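Local coordinates for protein probable aquaporin AqpM (PDB 3NE2) that probably forms a membrane channel through which water moves in either direction under osmotic pressure, at residues F17-F22 / M61-A66; A107-A112 / N200-F205. One frame throughout, in Å; residues are numbered along the deposited sequence.

Contact 1. Residues F17-F22 / M61-A66; sequences FILVFF and MAFALA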
# COMPACT_ATOMS: atom_id res chain seq x y z
N PHE C 17 -23.36 0.23 0.92
CA PHE C 17 -23.40 -1.18 0.61
C PHE C 17 -22.00 -1.72 0.32
O PHE C 17 -21.59 -2.72 0.87
CB PHE C 17 -24.34 -1.42 -0.59
CG PHE C 17 -24.09 -2.72 -1.29
CD1 PHE C 17 -23.25 -2.77 -2.38
CD2 PHE C 17 -24.69 -3.89 -0.83
CE1 PHE C 17 -23.01 -3.97 -3.02
CE2 PHE C 17 -24.46 -5.09 -1.46
CZ PHE C 17 -23.61 -5.14 -2.55
N ILE C 18 -21.28 -1.05 -0.57
CA ILE C 18 -19.92 -1.45 -0.93
C ILE C 18 -18.96 -1.28 0.25
O ILE C 18 -18.08 -2.13 0.47
CB ILE C 18 -19.41 -0.70 -2.18
CG1 ILE C 18 -19.97 -1.39 -3.42
CG2 ILE C 18 -17.90 -0.65 -2.23
CD1 ILE C 18 -20.29 -0.45 -4.52
N LEU C 19 -19.14 -0.21 1.02
CA LEU C 19 -18.37 -0.02 2.25
C LEU C 19 -18.51 -1.22 3.18
O LEU C 19 -17.50 -1.75 3.61
CB LEU C 19 -18.79 1.23 3.04
CG LEU C 19 -18.22 1.35 4.47
CD1 LEU C 19 -16.69 1.39 4.43
CD2 LEU C 19 -18.77 2.56 5.24
N VAL C 20 -19.74 -1.65 3.48
CA VAL C 20 -19.93 -2.81 4.39
C VAL C 20 -19.76 -4.22 3.75
O VAL C 20 -19.58 -5.21 4.47
CB VAL C 20 -21.28 -2.77 5.13
CG1 VAL C 20 -21.39 -1.47 5.94
CG2 VAL C 20 -22.42 -2.94 4.14
N PHE C 21 -19.81 -4.32 2.42
CA PHE C 21 -19.65 -5.63 1.80
C PHE C 21 -18.20 -5.98 1.91
O PHE C 21 -17.86 -6.99 2.48
CB PHE C 21 -20.11 -5.63 0.34
CG PHE C 21 -20.05 -6.97 -0.29
CD1 PHE C 21 -18.85 -7.47 -0.76
CD2 PHE C 21 -21.19 -7.76 -0.38
CE1 PHE C 21 -18.78 -8.75 -1.33
CE2 PHE C 21 -21.14 -9.04 -0.95
CZ PHE C 21 -19.92 -9.54 -1.42
N PHE C 22 -17.36 -5.08 1.41
CA PHE C 22 -15.95 -5.36 1.22
C PHE C 22 -15.12 -5.05 2.47
O PHE C 22 -14.19 -5.79 2.80
CB PHE C 22 -15.41 -4.54 0.05
CG PHE C 22 -15.87 -5.03 -1.31
CD1 PHE C 22 -15.08 -5.86 -2.08
CD2 PHE C 22 -17.10 -4.65 -1.80
CE1 PHE C 22 -15.51 -6.29 -3.32
CE2 PHE C 22 -17.52 -5.10 -3.03
CZ PHE C 22 -16.71 -5.91 -3.79
N MET C 61 -6.86 -1.88 4.29
CA MET C 61 -6.72 -1.56 2.85
C MET C 61 -7.92 -2.02 2.03
O MET C 61 -8.34 -1.32 1.10
CB MET C 61 -5.42 -2.16 2.29
CG MET C 61 -4.17 -1.47 2.83
SD MET C 61 -4.31 0.30 2.61
CE MET C 61 -3.84 0.41 0.89
N ALA C 62 -8.47 -3.18 2.39
CA ALA C 62 -9.77 -3.61 1.86
C ALA C 62 -10.82 -2.52 2.06
O ALA C 62 -11.55 -2.19 1.14
CB ALA C 62 -10.22 -4.88 2.55
N PHE C 63 -10.89 -1.97 3.27
CA PHE C 63 -11.69 -0.78 3.55
C PHE C 63 -11.29 0.46 2.72
O PHE C 63 -12.11 1.05 2.05
CB PHE C 63 -11.55 -0.39 5.03
CG PHE C 63 -12.59 -1.02 5.95
CD1 PHE C 63 -13.81 -0.40 6.15
CD2 PHE C 63 -12.32 -2.19 6.63
CE1 PHE C 63 -14.74 -0.94 7.00
CE2 PHE C 63 -13.26 -2.72 7.50
CZ PHE C 63 -14.46 -2.10 7.68
N ALA C 64 -10.02 0.85 2.82
CA ALA C 64 -9.53 2.11 2.24
C ALA C 64 -9.77 2.13 0.76
O ALA C 64 -10.37 3.07 0.26
CB ALA C 64 -8.06 2.29 2.51
N LEU C 65 -9.34 1.09 0.05
CA LEU C 65 -9.44 1.11 -1.42
C LEU C 65 -10.93 1.06 -1.92
O LEU C 65 -11.28 1.64 -2.97
CB LEU C 65 -8.56 0.01 -2.04
CG LEU C 65 -7.08 0.18 -1.69
CD1 LEU C 65 -6.28 -1.10 -1.96
CD2 LEU C 65 -6.47 1.32 -2.42
N ALA C 66 -11.79 0.39 -1.14
CA ALA C 66 -13.24 0.39 -1.39
C ALA C 66 -13.86 1.79 -1.17
O ALA C 66 -14.63 2.31 -2.00
CB ALA C 66 -13.91 -0.60 -0.49
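The ring of Phe63 meets Leu19 through one methyl: CD1 of Leu19 lies 3.8 Å from CD1 of Phe63, and 4.0 Å from its CE1. The methyl approaches the ring obliquely, and the two side chains cross at a slant. The second ring, that of Phe22, is framed by its own helix. Phe21 CD1 sits on one face, offset toward the rim, while the carbonyl oxygen of Ile18 lies in plane at the edge. Phe22 reaches the other segment with the base of its side chain, CB standing 4.3 Å from Ala66 CB, and the ring itself turns off from 61-66.

In Leu19, chi1 of 168° sets CG anti to the backbone N, and chi2 of 60° then places CD1, the methyl that touches the ring. These are two membrane-spanning helices of the aquaporin fold, 5-34 and 53-78, running nearly antiparallel at 160° with their segment axes 9.2 Å apart. Ala66 directs CB toward 17-22, where Ile18 CG2 comes to 4.4 Å from it, and Ala62 CB lies 4.1 Å from the backbone oxygen of Phe22. The cross-contacts are all van der Waals, between buried residues.

That same Phe22 oxygen accepts a hydrogen bond from Thr190 OG1 of a second subunit, and Ile18 packs on Leu157 of that subunit, which places this helix pair at a subunit interface of the four-chain assembly. Within the chain, Phe21 meets Phe119 edge-to-face on helix 101-123, and Phe63 also touches Ile188.

Contact 2. Residues A107-A112 / N200-F205; sequences AQFIGA and NPARTF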
# COMPACT_ATOMS: atom_id res chain seq x y z
N ALA C 107 -30.55 6.05 4.22
CA ALA C 107 -29.93 5.50 3.00
C ALA C 107 -28.68 4.67 3.33
O ALA C 107 -28.47 3.57 2.79
CB ALA C 107 -29.58 6.62 2.02
N GLN C 108 -27.88 5.23 4.23
CA GLN C 108 -26.67 4.58 4.74
C GLN C 108 -26.96 3.26 5.48
O GLN C 108 -26.31 2.23 5.19
CB GLN C 108 -25.90 5.58 5.65
CG GLN C 108 -25.15 6.67 4.85
CD GLN C 108 -25.10 8.02 5.54
OE1 GLN C 108 -25.26 8.13 6.75
NE2 GLN C 108 -24.88 9.07 4.76
N PHE C 109 -27.92 3.31 6.40
CA PHE C 109 -28.32 2.13 7.17
C PHE C 109 -28.90 1.02 6.28
O PHE C 109 -28.51 -0.15 6.42
CB PHE C 109 -29.34 2.51 8.24
CG PHE C 109 -28.73 2.96 9.54
CD1 PHE C 109 -29.02 2.29 10.72
CD2 PHE C 109 -27.85 4.03 9.59
CE1 PHE C 109 -28.46 2.70 11.93
CE2 PHE C 109 -27.29 4.44 10.80
CZ PHE C 109 -27.58 3.78 11.96
N ILE C 110 -29.79 1.39 5.37
CA ILE C 110 -30.33 0.43 4.39
C ILE C 110 -29.22 -0.19 3.53
O ILE C 110 -29.21 -1.41 3.32
CB ILE C 110 -31.35 1.08 3.44
CG1 ILE C 110 -32.65 1.38 4.19
CG2 ILE C 110 -31.65 0.15 2.25
CD1 ILE C 110 -33.69 2.10 3.34
N GLY C 111 -28.29 0.64 3.05
CA GLY C 111 -27.14 0.16 2.27
C GLY C 111 -26.24 -0.78 3.05
O GLY C 111 -25.76 -1.81 2.52
N ALA C 112 -26.01 -0.43 4.31
CA ALA C 112 -25.17 -1.23 5.21
C ALA C 112 -25.77 -2.61 5.51
O ALA C 112 -25.05 -3.62 5.55
CB ALA C 112 -24.96 -0.49 6.50
N ASN C 200 -17.99 4.73 12.41
CA ASN C 200 -19.16 4.75 11.54
C ASN C 200 -20.33 3.88 12.09
O ASN C 200 -20.24 2.65 12.12
CB ASN C 200 -18.73 4.26 10.15
CG ASN C 200 -19.84 4.31 9.14
OD1 ASN C 200 -21.02 4.21 9.48
ND2 ASN C 200 -19.47 4.45 7.89
N PRO C 201 -21.41 4.52 12.54
CA PRO C 201 -22.63 3.86 12.98
C PRO C 201 -23.29 2.94 11.95
O PRO C 201 -23.78 1.88 12.34
CB PRO C 201 -23.56 5.02 13.29
CG PRO C 201 -22.67 6.10 13.69
CD PRO C 201 -21.43 5.95 12.86
N ALA C 202 -23.33 3.33 10.68
CA ALA C 202 -23.92 2.47 9.64
C ALA C 202 -23.07 1.22 9.39
O ALA C 202 -23.62 0.11 9.19
CB ALA C 202 -24.12 3.23 8.35
N ARG C 203 -21.75 1.39 9.46
CA ARG C 203 -20.80 0.28 9.25
C ARG C 203 -20.82 -0.75 10.40
O ARG C 203 -20.57 -1.92 10.18
CB ARG C 203 -19.40 0.85 9.05
CG ARG C 203 -18.27 -0.16 9.01
CD ARG C 203 -17.58 -0.29 10.38
NE ARG C 203 -16.42 -1.18 10.35
CZ ARG C 203 -16.43 -2.48 10.64
NH1 ARG C 203 -17.56 -3.12 10.99
NH2 ARG C 203 -15.30 -3.17 10.58
N THR C 204 -21.13 -0.29 11.61
CA THR C 204 -21.36 -1.16 12.76
C THR C 204 -22.74 -1.81 12.68
O THR C 204 -22.87 -3.02 12.88
CB THR C 204 -21.22 -0.38 14.09
OG1 THR C 204 -19.85 -0.03 14.31
CG2 THR C 204 -21.72 -1.23 15.26
N PHE C 205 -23.75 -0.99 12.38
CA PHE C 205 -25.12 -1.46 12.25
C PHE C 205 -25.24 -2.70 11.36
O PHE C 205 -25.77 -3.74 11.81
CB PHE C 205 -26.02 -0.35 11.70
CG PHE C 205 -27.44 -0.79 11.43
CD1 PHE C 205 -28.42 -0.74 12.44
CD2 PHE C 205 -27.81 -1.24 10.15
CE1 PHE C 205 -29.73 -1.14 12.18
CE2 PHE C 205 -29.13 -1.64 9.89
CZ PHE C 205 -30.09 -1.58 10.91
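With CG anti to the backbone N (chi1 175°), Phe205 extends toward helix 101-123, while in Phe109 chi1 of -87° places CG and the ring beyond it ends nearer the half-helix than its CB does. Phe109 CD1 then sits above the centre of the Phe205 ring. The centroids are 4.6 Å apart with the planes inclined at 44°, an oblique pairing, and the two side chains cross at about a right angle.

On the other side of the Phe109 ring, CD2 is 4.0 Å from Ala202 CB, and at its tip CZ is 4.4 Å from Pro201 CB. Ala202 points at the partner helix, its CB 4.0 Å from Gln108 CB and 4.2 Å from the CB of Ala112, another small residue.

Asn200, Pro201 and Ala202 are the second NPA motif, which opens the pore-forming half-helix 201-213. Asn200 is its N-cap: OD1 accepts from Arg203 N at 2.9 Å, with the donor well above the carbonyl plane, and more weakly from Ala202 N. Its ND2 donates to Ile82 O, just before the first NPA motif, and Pro84 of that motif packs on Ala202 and Phe109.

Apolar packing thus seats the half-helix against helix 101-123, while the amide of Asn200 is held at both ends, which would fix its rotation at the meeting point of the two motifs.

How the contacts relate
Contact 1 comes first along the chain, both its segments preceding those of contact 2, and their centres lie about 13 Å apart in the transmembrane core. Contact 1 joins helices 5-34 and 53-78; contact 2 seats the half-helix 201-213 against helix 101-123. They share no helix but touch directly: Val20 and Phe17 pack on helix 101-123 at Ala112 and Gly111, while Leu19 lies against Asn200 and Phe63 against Arg203. Helix 5-34 therefore joins the subunit interface on one side to the second NPA region on the other. Phe63 beside Arg203 is consistent with the aromatic/arginine constriction of aquaporins, which lies on the extracellular side of the NPA motifs.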